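Local structure of D-alanine--D-alanine ligase (3TQT) at residues A[9-15]-A[105-110]; A[31-37]-A[344-348]; A[124-129]-A[351-355]; A[129-134]-A[294-299]. The protein catalyses the ATP-dependent joining of two D-alanines into D-alanyl-D-alanine, a building block of bacterial cell-wall peptidoglycan, and uses magnesium or manganese ions. All coordinates share one frame; numbering follows the deposited sequence.

Interaction 1 of 4, residues A[9-15]-A[105-110]; sequences VLCGGQS and MVHGTQ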
# COMPACT_ATOMS: atom_id res chain seq x y z
N VAL A 9 -15.15 -5.78 -13.89
CA VAL A 9 -14.49 -4.50 -14.08
C VAL A 9 -15.02 -3.52 -13.05
O VAL A 9 -16.23 -3.31 -12.96
CB VAL A 9 -14.70 -3.98 -15.51
CG1 VAL A 9 -13.95 -2.65 -15.73
CG2 VAL A 9 -14.25 -5.04 -16.51
N LEU A 10 -14.13 -2.95 -12.24
CA LEU A 10 -14.54 -2.01 -11.20
C LEU A 10 -14.36 -0.59 -11.69
O LEU A 10 -13.29 -0.23 -12.19
CB LEU A 10 -13.71 -2.19 -9.93
CG LEU A 10 -14.05 -3.33 -8.96
CD1 LEU A 10 -14.51 -4.58 -9.69
CD2 LEU A 10 -12.86 -3.62 -8.05
N CYS A 11 -15.40 0.22 -11.54
CA CYS A 11 -15.32 1.61 -11.99
C CYS A 11 -16.12 2.55 -11.11
O CYS A 11 -16.90 2.11 -10.26
CB CYS A 11 -15.80 1.74 -13.43
SG CYS A 11 -17.57 1.47 -13.65
N GLY A 12 -15.91 3.85 -11.32
CA GLY A 12 -16.60 4.88 -10.57
C GLY A 12 -15.73 5.27 -9.40
O GLY A 12 -14.59 5.72 -9.57
N GLY A 13 -16.27 5.09 -8.20
CA GLY A 13 -15.51 5.28 -6.97
C GLY A 13 -15.65 6.68 -6.41
O GLY A 13 -16.12 7.59 -7.09
N GLN A 14 -15.25 6.83 -5.15
CA GLN A 14 -15.26 8.13 -4.51
C GLN A 14 -13.92 8.78 -4.85
O GLN A 14 -12.95 8.70 -4.09
CB GLN A 14 -15.44 7.98 -3.01
CG GLN A 14 -16.55 7.04 -2.64
CD GLN A 14 -16.81 7.01 -1.15
OE1 GLN A 14 -17.42 7.93 -0.59
NE2 GLN A 14 -16.34 5.96 -0.49
N SER A 15 -13.88 9.38 -6.02
CA SER A 15 -12.66 9.91 -6.59
C SER A 15 -13.10 10.96 -7.60
O SER A 15 -14.15 10.82 -8.22
CB SER A 15 -11.89 8.80 -7.31
OG SER A 15 -10.84 9.32 -8.10
N MET A 105 -10.53 -0.42 -12.23
CA MET A 105 -10.40 0.65 -13.19
C MET A 105 -10.95 1.91 -12.57
O MET A 105 -11.60 2.72 -13.22
CB MET A 105 -11.09 0.30 -14.52
CG MET A 105 -10.79 1.27 -15.67
SD MET A 105 -9.05 1.72 -15.90
CE MET A 105 -8.26 0.10 -15.84
N VAL A 106 -10.69 2.04 -11.28
CA VAL A 106 -10.95 3.27 -10.56
C VAL A 106 -9.65 4.08 -10.52
O VAL A 106 -8.64 3.62 -9.98
CB VAL A 106 -11.43 2.99 -9.13
CG1 VAL A 106 -11.49 4.28 -8.33
CG2 VAL A 106 -12.77 2.29 -9.16
N HIS A 107 -9.68 5.27 -11.12
CA HIS A 107 -8.51 6.16 -11.12
C HIS A 107 -8.46 6.99 -9.85
O HIS A 107 -9.49 7.36 -9.29
CB HIS A 107 -8.54 7.11 -12.33
CG HIS A 107 -8.80 6.44 -13.64
ND1 HIS A 107 -7.91 5.56 -14.23
CD2 HIS A 107 -9.85 6.53 -14.50
CE1 HIS A 107 -8.41 5.13 -15.38
NE2 HIS A 107 -9.58 5.71 -15.56
N GLY A 108 -7.24 7.29 -9.40
CA GLY A 108 -7.02 8.15 -8.26
C GLY A 108 -7.38 7.54 -6.92
O GLY A 108 -7.16 6.35 -6.66
N THR A 109 -7.93 8.38 -6.05
CA THR A 109 -8.32 7.97 -4.71
C THR A 109 -9.08 6.64 -4.72
O THR A 109 -9.93 6.39 -5.59
CB THR A 109 -9.14 9.07 -4.02
OG1 THR A 109 -8.34 10.25 -3.92
CG2 THR A 109 -9.56 8.65 -2.64
N GLN A 110 -8.72 5.78 -3.77
CA GLN A 110 -9.33 4.46 -3.59
C GLN A 110 -8.87 3.44 -4.62
O GLN A 110 -8.57 2.29 -4.29
CB GLN A 110 -10.87 4.55 -3.56
CG GLN A 110 -11.44 5.68 -2.68
CD GLN A 110 -11.02 5.58 -1.22
OE1 GLN A 110 -9.87 5.31 -0.91
NE2 GLN A 110 -11.97 5.80 -0.32
O HOH W 1 -12.00 6.99 -10.64
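M105 N donates to L10 O over 2.8 Å, with the bond bent at the hydrogen, and beyond this link the chain after strand 101-104 runs beside the end of strand 5-12, with the CA atoms of C11 and V106 4.9 Å apart. Past that point strand 5-12 gives way to loop after G12; G12 and G13 both have positive phi, and Q14 is the centre of an inverse gamma turn. V106 packs against the strand end with both branches: CG1 reaches G12 O, while CG2 lies 3.9 Å from C11 CA. At the far end S15 carries the polar contact. Its OG swings anti to the backbone N (chi1 168°) and donates to H107 O over 2.7 Å, from 22° outside the carbonyl plane; the same OG also bonds to E17 N. H107 O takes a second bond from a water that donates to G12 O as well. T109 CG2 and Q110 CG each sit 3.7 Å from Q14 O, and T109 also lies close to L190 in the predicted ATP-binding region. Across the subunit interface, Q14 NE2 bonds to N124 OD1 of the second subunit. Around this edge of the Rossmann-like N-terminal domain, helix 18-31 supplies S21 OG to G12 N and M105 O and S24 OG to H107 NE2, I320 O meets H107 ND1, and helix 115-122 packs L116 against L10 and V106.

Interaction 2 of 4, residues A[31-37]-A[344-348]; sequences TLDAAKY and LDQLI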
# COMPACT_ATOMS: atom_id res chain seq x y z
N THR A 31 -14.12 -3.81 -25.29
CA THR A 31 -12.96 -4.34 -25.99
C THR A 31 -12.56 -5.74 -25.52
O THR A 31 -11.90 -6.48 -26.26
CB THR A 31 -11.77 -3.36 -25.88
OG1 THR A 31 -12.16 -2.09 -26.44
CG2 THR A 31 -10.57 -3.87 -26.63
N LEU A 32 -12.96 -6.13 -24.31
CA LEU A 32 -12.72 -7.49 -23.83
C LEU A 32 -13.29 -8.55 -24.78
O LEU A 32 -14.45 -8.49 -25.19
CB LEU A 32 -13.30 -7.70 -22.43
CG LEU A 32 -12.50 -7.09 -21.28
CD1 LEU A 32 -13.32 -7.06 -20.00
CD2 LEU A 32 -11.22 -7.87 -21.07
N ASP A 33 -12.47 -9.54 -25.10
CA ASP A 33 -12.82 -10.57 -26.07
C ASP A 33 -14.06 -11.33 -25.58
O ASP A 33 -13.98 -12.10 -24.64
CB ASP A 33 -11.63 -11.51 -26.25
CG ASP A 33 -11.84 -12.54 -27.33
OD1 ASP A 33 -13.01 -12.81 -27.68
OD2 ASP A 33 -10.83 -13.07 -27.84
N ALA A 34 -15.20 -11.09 -26.20
CA ALA A 34 -16.45 -11.71 -25.77
C ALA A 34 -16.41 -13.24 -25.82
O ALA A 34 -17.19 -13.91 -25.14
CB ALA A 34 -17.60 -11.19 -26.62
N ALA A 35 -15.50 -13.80 -26.62
CA ALA A 35 -15.34 -15.25 -26.69
C ALA A 35 -14.71 -15.81 -25.42
O ALA A 35 -14.95 -16.96 -25.07
CB ALA A 35 -14.51 -15.64 -27.92
N LYS A 36 -13.90 -15.01 -24.74
CA LYS A 36 -13.12 -15.52 -23.61
C LYS A 36 -13.74 -15.21 -22.27
O LYS A 36 -13.46 -15.89 -21.29
CB LYS A 36 -11.72 -14.91 -23.62
CG LYS A 36 -11.27 -14.50 -24.98
CD LYS A 36 -10.17 -15.38 -25.49
CE LYS A 36 -8.83 -14.73 -25.26
NZ LYS A 36 -7.78 -15.50 -25.95
N TYR A 37 -14.56 -14.16 -22.21
CA TYR A 37 -14.94 -13.60 -20.92
C TYR A 37 -16.43 -13.40 -20.76
O TYR A 37 -17.11 -12.98 -21.69
CB TYR A 37 -14.26 -12.25 -20.71
CG TYR A 37 -12.77 -12.30 -20.94
CD1 TYR A 37 -11.96 -13.09 -20.14
CD2 TYR A 37 -12.18 -11.56 -21.96
CE1 TYR A 37 -10.61 -13.15 -20.33
CE2 TYR A 37 -10.81 -11.61 -22.16
CZ TYR A 37 -10.03 -12.41 -21.34
OH TYR A 37 -8.67 -12.48 -21.54
N LEU A 344 -5.60 -6.42 -23.19
CA LEU A 344 -6.46 -6.79 -22.06
C LEU A 344 -6.28 -8.27 -21.70
O LEU A 344 -6.25 -8.62 -20.53
CB LEU A 344 -7.93 -6.50 -22.36
CG LEU A 344 -8.25 -5.03 -22.64
CD1 LEU A 344 -9.74 -4.86 -22.99
CD2 LEU A 344 -7.85 -4.17 -21.45
N ASP A 345 -6.17 -9.13 -22.71
CA ASP A 345 -5.93 -10.55 -22.43
C ASP A 345 -4.64 -10.73 -21.64
O ASP A 345 -4.57 -11.51 -20.68
CB ASP A 345 -5.83 -11.39 -23.71
CG ASP A 345 -7.14 -11.45 -24.49
OD1 ASP A 345 -8.22 -11.47 -23.86
OD2 ASP A 345 -7.08 -11.50 -25.74
N GLN A 346 -3.61 -10.02 -22.07
CA GLN A 346 -2.32 -10.11 -21.38
C GLN A 346 -2.41 -9.61 -19.94
O GLN A 346 -1.87 -10.23 -19.02
CB GLN A 346 -1.24 -9.38 -22.19
CG GLN A 346 -0.97 -10.15 -23.50
CD GLN A 346 0.26 -9.68 -24.25
OE1 GLN A 346 1.17 -9.08 -23.67
NE2 GLN A 346 0.31 -9.98 -25.55
N LEU A 347 -3.12 -8.50 -19.73
CA LEU A 347 -3.28 -7.99 -18.37
C LEU A 347 -4.01 -9.00 -17.49
O LEU A 347 -3.63 -9.21 -16.34
CB LEU A 347 -4.01 -6.65 -18.38
CG LEU A 347 -3.16 -5.50 -18.94
CD1 LEU A 347 -4.05 -4.32 -19.28
CD2 LEU A 347 -2.09 -5.11 -17.93
N ILE A 348 -5.04 -9.63 -18.03
CA ILE A 348 -5.76 -10.65 -17.26
C ILE A 348 -4.87 -11.86 -16.99
O ILE A 348 -4.84 -12.38 -15.87
CB ILE A 348 -7.08 -11.05 -17.97
CG1 ILE A 348 -8.10 -9.90 -17.85
CG2 ILE A 348 -7.64 -12.35 -17.40
CD1 ILE A 348 -9.25 -10.00 -18.84
O HOH W 2 -9.62 -9.22 -24.65
O HOH W 3 -8.67 -11.52 -27.89
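L32 CD2 fits between two residues of helix 340-370, 3.8 Å from L344 CB and 3.7 Å from I348 CD1. Here the turn between helix 18-31 and strand 37-44 of the Rossmann-like N-terminal domain packs on the long C-terminal helix. L344 CD1 reaches along the turn to T31 CB and the backbone N of L32. I348 CD1 also lies over one face of the Y37 ring in a CH-pi contact, 3.9 Å from the centroid, while K36 CB lies over the opposite face, so the ring is clamped from both sides. With CG anti to its carbonyl carbon (chi1 -51°), Y37 carries its hydroxyl to the helix. There OH donates to D345 OD1 over 2.6 Å, meeting the carboxylate on its anti side and 25° out of its plane. The same oxygen accepts from a water that itself accepts from D33 N, so the turn's backbone is tied to the helix as well. D33 OD1 is used locally, accepting from A35 N in an Asx turn. Farther out, K36 NZ stays 4.1 Å from D345 OD2, too far for a salt bridge, though its charge probably eases the approach of the two carboxylates. D33 OD2 and D345 OD2 are 4.6 Å apart, and one water donates to both, at 2.7 Å from each.

Interaction 3 of 4, residues A[124-129]-A[351-355]; sequences NLPYVG and AIDRH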
# COMPACT_ATOMS: atom_id res chain seq x y z
N ASN A 124 -8.79 -12.57 -1.76
CA ASN A 124 -7.95 -13.53 -2.46
C ASN A 124 -8.34 -13.62 -3.92
O ASN A 124 -8.38 -14.71 -4.48
CB ASN A 124 -8.05 -14.94 -1.83
CG ASN A 124 -7.60 -14.97 -0.38
OD1 ASN A 124 -8.27 -15.55 0.48
ND2 ASN A 124 -6.47 -14.34 -0.11
N LEU A 125 -8.66 -12.48 -4.54
CA LEU A 125 -9.02 -12.47 -5.95
C LEU A 125 -7.85 -12.05 -6.82
O LEU A 125 -7.12 -11.13 -6.47
CB LEU A 125 -10.17 -11.51 -6.20
CG LEU A 125 -11.51 -11.87 -5.58
CD1 LEU A 125 -12.46 -10.71 -5.73
CD2 LEU A 125 -12.07 -13.14 -6.23
N PRO A 126 -7.68 -12.71 -7.97
CA PRO A 126 -6.69 -12.17 -8.91
C PRO A 126 -7.16 -10.80 -9.38
O PRO A 126 -8.37 -10.60 -9.56
CB PRO A 126 -6.71 -13.18 -10.08
CG PRO A 126 -7.35 -14.43 -9.51
CD PRO A 126 -8.32 -13.94 -8.47
N TYR A 127 -6.24 -9.86 -9.56
CA TYR A 127 -6.63 -8.57 -10.10
C TYR A 127 -5.54 -7.95 -10.95
O TYR A 127 -4.33 -8.19 -10.73
CB TYR A 127 -7.07 -7.62 -8.98
CG TYR A 127 -6.00 -7.30 -7.98
CD1 TYR A 127 -5.18 -6.18 -8.14
CD2 TYR A 127 -5.83 -8.10 -6.85
CE1 TYR A 127 -4.21 -5.88 -7.22
CE2 TYR A 127 -4.85 -7.81 -5.92
CZ TYR A 127 -4.05 -6.70 -6.11
OH TYR A 127 -3.08 -6.42 -5.18
N VAL A 128 -5.96 -7.14 -11.90
CA VAL A 128 -5.04 -6.53 -12.84
C VAL A 128 -4.23 -5.40 -12.21
O VAL A 128 -4.75 -4.61 -11.41
CB VAL A 128 -5.78 -6.01 -14.06
CG1 VAL A 128 -4.87 -5.12 -14.92
CG2 VAL A 128 -6.34 -7.20 -14.85
N GLY A 129 -2.96 -5.33 -12.56
CA GLY A 129 -2.15 -4.16 -12.25
C GLY A 129 -1.40 -4.22 -10.93
O GLY A 129 -1.20 -5.28 -10.35
N ALA A 351 -2.36 -11.00 -14.35
CA ALA A 351 -3.05 -10.93 -13.07
C ALA A 351 -3.23 -12.32 -12.46
O ALA A 351 -2.95 -12.54 -11.28
CB ALA A 351 -4.43 -10.23 -13.26
N ILE A 352 -3.71 -13.26 -13.27
CA ILE A 352 -3.96 -14.61 -12.80
C ILE A 352 -2.64 -15.30 -12.46
O ILE A 352 -2.54 -16.00 -11.46
CB ILE A 352 -4.77 -15.43 -13.81
CG1 ILE A 352 -6.22 -14.92 -13.81
CG2 ILE A 352 -4.76 -16.92 -13.45
CD1 ILE A 352 -7.03 -15.34 -15.01
N ASP A 353 -1.62 -15.09 -13.29
CA ASP A 353 -0.32 -15.69 -13.02
C ASP A 353 0.28 -15.18 -11.72
O ASP A 353 0.83 -15.95 -10.93
CB ASP A 353 0.66 -15.39 -14.15
CG ASP A 353 0.37 -16.19 -15.40
OD1 ASP A 353 -0.30 -17.23 -15.30
OD2 ASP A 353 0.83 -15.77 -16.48
N ARG A 354 0.18 -13.87 -11.49
CA ARG A 354 0.69 -13.30 -10.25
C ARG A 354 -0.03 -13.90 -9.06
O ARG A 354 0.60 -14.31 -8.09
CB ARG A 354 0.53 -11.78 -10.21
CG ARG A 354 1.10 -11.17 -8.91
CD ARG A 354 1.10 -9.65 -8.94
NE ARG A 354 -0.26 -9.14 -9.10
CZ ARG A 354 -1.01 -8.71 -8.09
NH1 ARG A 354 -0.52 -8.71 -6.86
NH2 ARG A 354 -2.24 -8.27 -8.32
N HIS A 355 -1.35 -13.97 -9.16
CA HIS A 355 -2.16 -14.55 -8.09
C HIS A 355 -1.74 -15.99 -7.79
O HIS A 355 -1.65 -16.40 -6.61
CB HIS A 355 -3.63 -14.48 -8.48
CG HIS A 355 -4.53 -15.22 -7.54
ND1 HIS A 355 -5.06 -14.64 -6.41
CD2 HIS A 355 -4.96 -16.50 -7.55
CE1 HIS A 355 -5.80 -15.53 -5.77
NE2 HIS A 355 -5.76 -16.66 -6.44
O HOH W 4 -3.42 -10.81 -9.11
O HOH W 5 -1.69 -7.80 -10.89
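P126 and H355 make the first of two contacts over a ring face: the proline CG rests above the imidazole in a CH-pi contact, 3.7 Å from the centroid, and CB reaches back toward I352 CG1. The second is cation-pi. R354 sends NH2 over one face of the Y127 ring, with CZ 4.5 Å from its centroid and the guanidinium plane turned 77° from the ring, so the group stands on the aromatic face and does not lie flat along it. The bend of the arginine chain at chi3 (60°) brings it there. Apolar packing also includes A351, whose CB lies 3.9 Å from V128 CG2; the same CB is 3.3 Å from Y127 O. Among the polar contacts, the same R354 NH2 donates to Y127 O over 3.2 Å, fairly straight at 152° and nearly in the guanidinium plane. A water accepts from R354 NE and donates to both Y127 O and G129 O, the latter at 2.6 Å. A second water accepts from Y127 N and gives to A351 O, a carbonyl that H355 N already uses within helix 340-370. Outside the two segments, E121 OE2 bonds to Y127 OH and forms a long, weak ion pair with R354 NH1. Together these contacts probably hold the guanidinium in place, and the nearby carboxylate and aromatic face probably stabilise its positive charge; R354 thereby contributes a cation-pi contact, a direct bond and a water bridge to the junction of the C-terminal helix with the loop between helices 115-122 and 132-139.

Interaction 4 of 4, residues A[129-134]-A[294-299]; sequences GANVQS and VHCSGM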
# COMPACT_ATOMS: atom_id res chain seq x y z
N GLY A 129 -2.96 -5.33 -12.56
CA GLY A 129 -2.15 -4.16 -12.25
C GLY A 129 -1.40 -4.22 -10.93
O GLY A 129 -1.20 -5.28 -10.35
N ALA A 130 -0.99 -3.04 -10.46
CA ALA A 130 -0.10 -2.90 -9.33
C ALA A 130 -0.74 -3.45 -8.09
O ALA A 130 -1.94 -3.27 -7.90
CB ALA A 130 0.23 -1.43 -9.13
N ASN A 131 0.04 -4.12 -7.25
CA ASN A 131 -0.45 -4.61 -5.97
C ASN A 131 -0.58 -3.47 -4.95
O ASN A 131 -0.45 -2.31 -5.31
CB ASN A 131 0.40 -5.76 -5.42
CG ASN A 131 1.78 -5.32 -4.95
OD1 ASN A 131 2.15 -4.15 -5.04
ND2 ASN A 131 2.55 -6.27 -4.43
N VAL A 132 -0.85 -3.80 -3.69
CA VAL A 132 -1.11 -2.76 -2.71
C VAL A 132 0.12 -1.88 -2.50
O VAL A 132 0.03 -0.65 -2.54
CB VAL A 132 -1.56 -3.33 -1.35
CG1 VAL A 132 -1.55 -2.23 -0.28
CG2 VAL A 132 -2.94 -3.95 -1.49
N GLN A 133 1.27 -2.51 -2.29
CA GLN A 133 2.48 -1.76 -2.04
C GLN A 133 2.89 -0.88 -3.21
O GLN A 133 3.29 0.26 -3.03
CB GLN A 133 3.64 -2.69 -1.71
CG GLN A 133 4.99 -1.96 -1.70
CD GLN A 133 6.14 -2.87 -2.07
OE1 GLN A 133 6.55 -2.94 -3.22
NE2 GLN A 133 6.67 -3.59 -1.09
N SER A 134 2.82 -1.43 -4.41
CA SER A 134 3.26 -0.72 -5.60
C SER A 134 2.29 0.41 -5.92
O SER A 134 2.70 1.48 -6.35
CB SER A 134 3.36 -1.68 -6.79
OG SER A 134 4.02 -1.01 -7.86
N VAL A 294 9.77 -0.08 -8.50
CA VAL A 294 8.66 0.11 -7.59
C VAL A 294 7.83 -1.17 -7.45
O VAL A 294 6.74 -1.14 -6.91
CB VAL A 294 7.74 1.27 -8.04
CG1 VAL A 294 8.54 2.58 -8.06
CG2 VAL A 294 7.16 0.97 -9.40
N HIS A 295 8.37 -2.26 -7.98
CA HIS A 295 7.75 -3.58 -7.85
C HIS A 295 6.33 -3.61 -8.36
O HIS A 295 5.43 -4.19 -7.75
CB HIS A 295 7.83 -4.05 -6.40
CG HIS A 295 9.21 -3.97 -5.85
ND1 HIS A 295 9.54 -3.25 -4.73
CD2 HIS A 295 10.38 -4.49 -6.31
CE1 HIS A 295 10.83 -3.34 -4.50
NE2 HIS A 295 11.37 -4.09 -5.46
N CYS A 296 6.15 -2.96 -9.51
CA CYS A 296 4.85 -2.91 -10.16
C CYS A 296 4.51 -4.26 -10.79
O CYS A 296 5.38 -5.13 -10.97
CB CYS A 296 4.84 -1.82 -11.23
SG CYS A 296 3.20 -1.25 -11.58
N SER A 297 3.24 -4.43 -11.09
CA SER A 297 2.75 -5.63 -11.73
C SER A 297 1.73 -5.23 -12.75
O SER A 297 1.03 -4.22 -12.57
CB SER A 297 2.06 -6.54 -10.71
OG SER A 297 3.01 -7.17 -9.89
N GLY A 298 1.66 -6.01 -13.82
CA GLY A 298 0.64 -5.85 -14.84
C GLY A 298 0.93 -4.69 -15.78
O GLY A 298 1.37 -4.89 -16.91
N MET A 299 0.69 -3.48 -15.30
CA MET A 299 0.82 -2.30 -16.16
C MET A 299 1.19 -1.03 -15.40
O MET A 299 0.86 -0.87 -14.23
CB MET A 299 -0.50 -2.06 -16.88
CG MET A 299 -1.69 -1.97 -15.93
SD MET A 299 -3.18 -1.34 -16.71
CE MET A 299 -2.49 0.01 -17.63
O HOH W 6 -1.09 -1.18 -12.48
O HOH W 7 2.69 -4.88 -7.88
O HOH W 8 7.09 -0.69 -4.26
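V294 O accepts from S134 OG over 2.9 Å, the hydroxyl standing well above the carbonyl plane, 45° out of it. Two helix ends meet here: helix 277-293 closes in a Schellman motif with H295 as its positive-phi residue, and helix 132-139 starts at the N-cap N131, whose OD1 takes a bond from S134 N that is almost straight (163°). V294 O has a further donor, a water that also gives to Q133 OE1. H295 brings its ring edge to that same OE1, but the ND1 bond, at 3.4 Å, is weak; its backbone O faces S134 CB and accepts from another water, which binds N131 N. Next comes C296, packed against the serine, with CA 3.1 Å from S134 OG. Its SG, swung beside its own carbonyl carbon (chi1 -157°), extends to A130 CB at 3.9 Å. S297 O accepts from M299 N at 2.8 Å and is also approached by G129 CA at 3.2 Å in a CH...O contact; A130 N is equally near that oxygen, but the angle is too poor for a hydrogen bond. S297 CB lies against G129 O, and R354 of helix 340-370 touches the serine side chain. At G298 the chain passes G129 with the two CA atoms 4.2 Å apart, an approach close enough to leave no side chain between the backbones; G298 N is held by N237 OD1. The end of the M299 side chain packs on F323 and L347, while its backbone closes the contact through one water, which donates to M299 O at 2.6 Å and accepts from A130 N.

Overall arrangement
Interaction 1 lies within the N-terminal domain, whereas interactions 2, 3 and 4 join the N-terminal domain and the loop that follows helix 115-122 to the C-terminal half. Interactions 2 and 3 use successive parts of helix 340-370, their centres about 14 Å apart, with V128 CG2 packed against L347 O. Interactions 3 and 4 share G129, have centres about 11 Å apart and meet where R354 touches S297 and N131. Interaction 2 reaches interaction 1 through L32 and V9. Along the chain interaction 4 is nested inside the loops closed by 2 and 3. Helix 340-370 contributes to interactions 2 and 3 and packs through R354 and L347 on interaction 4.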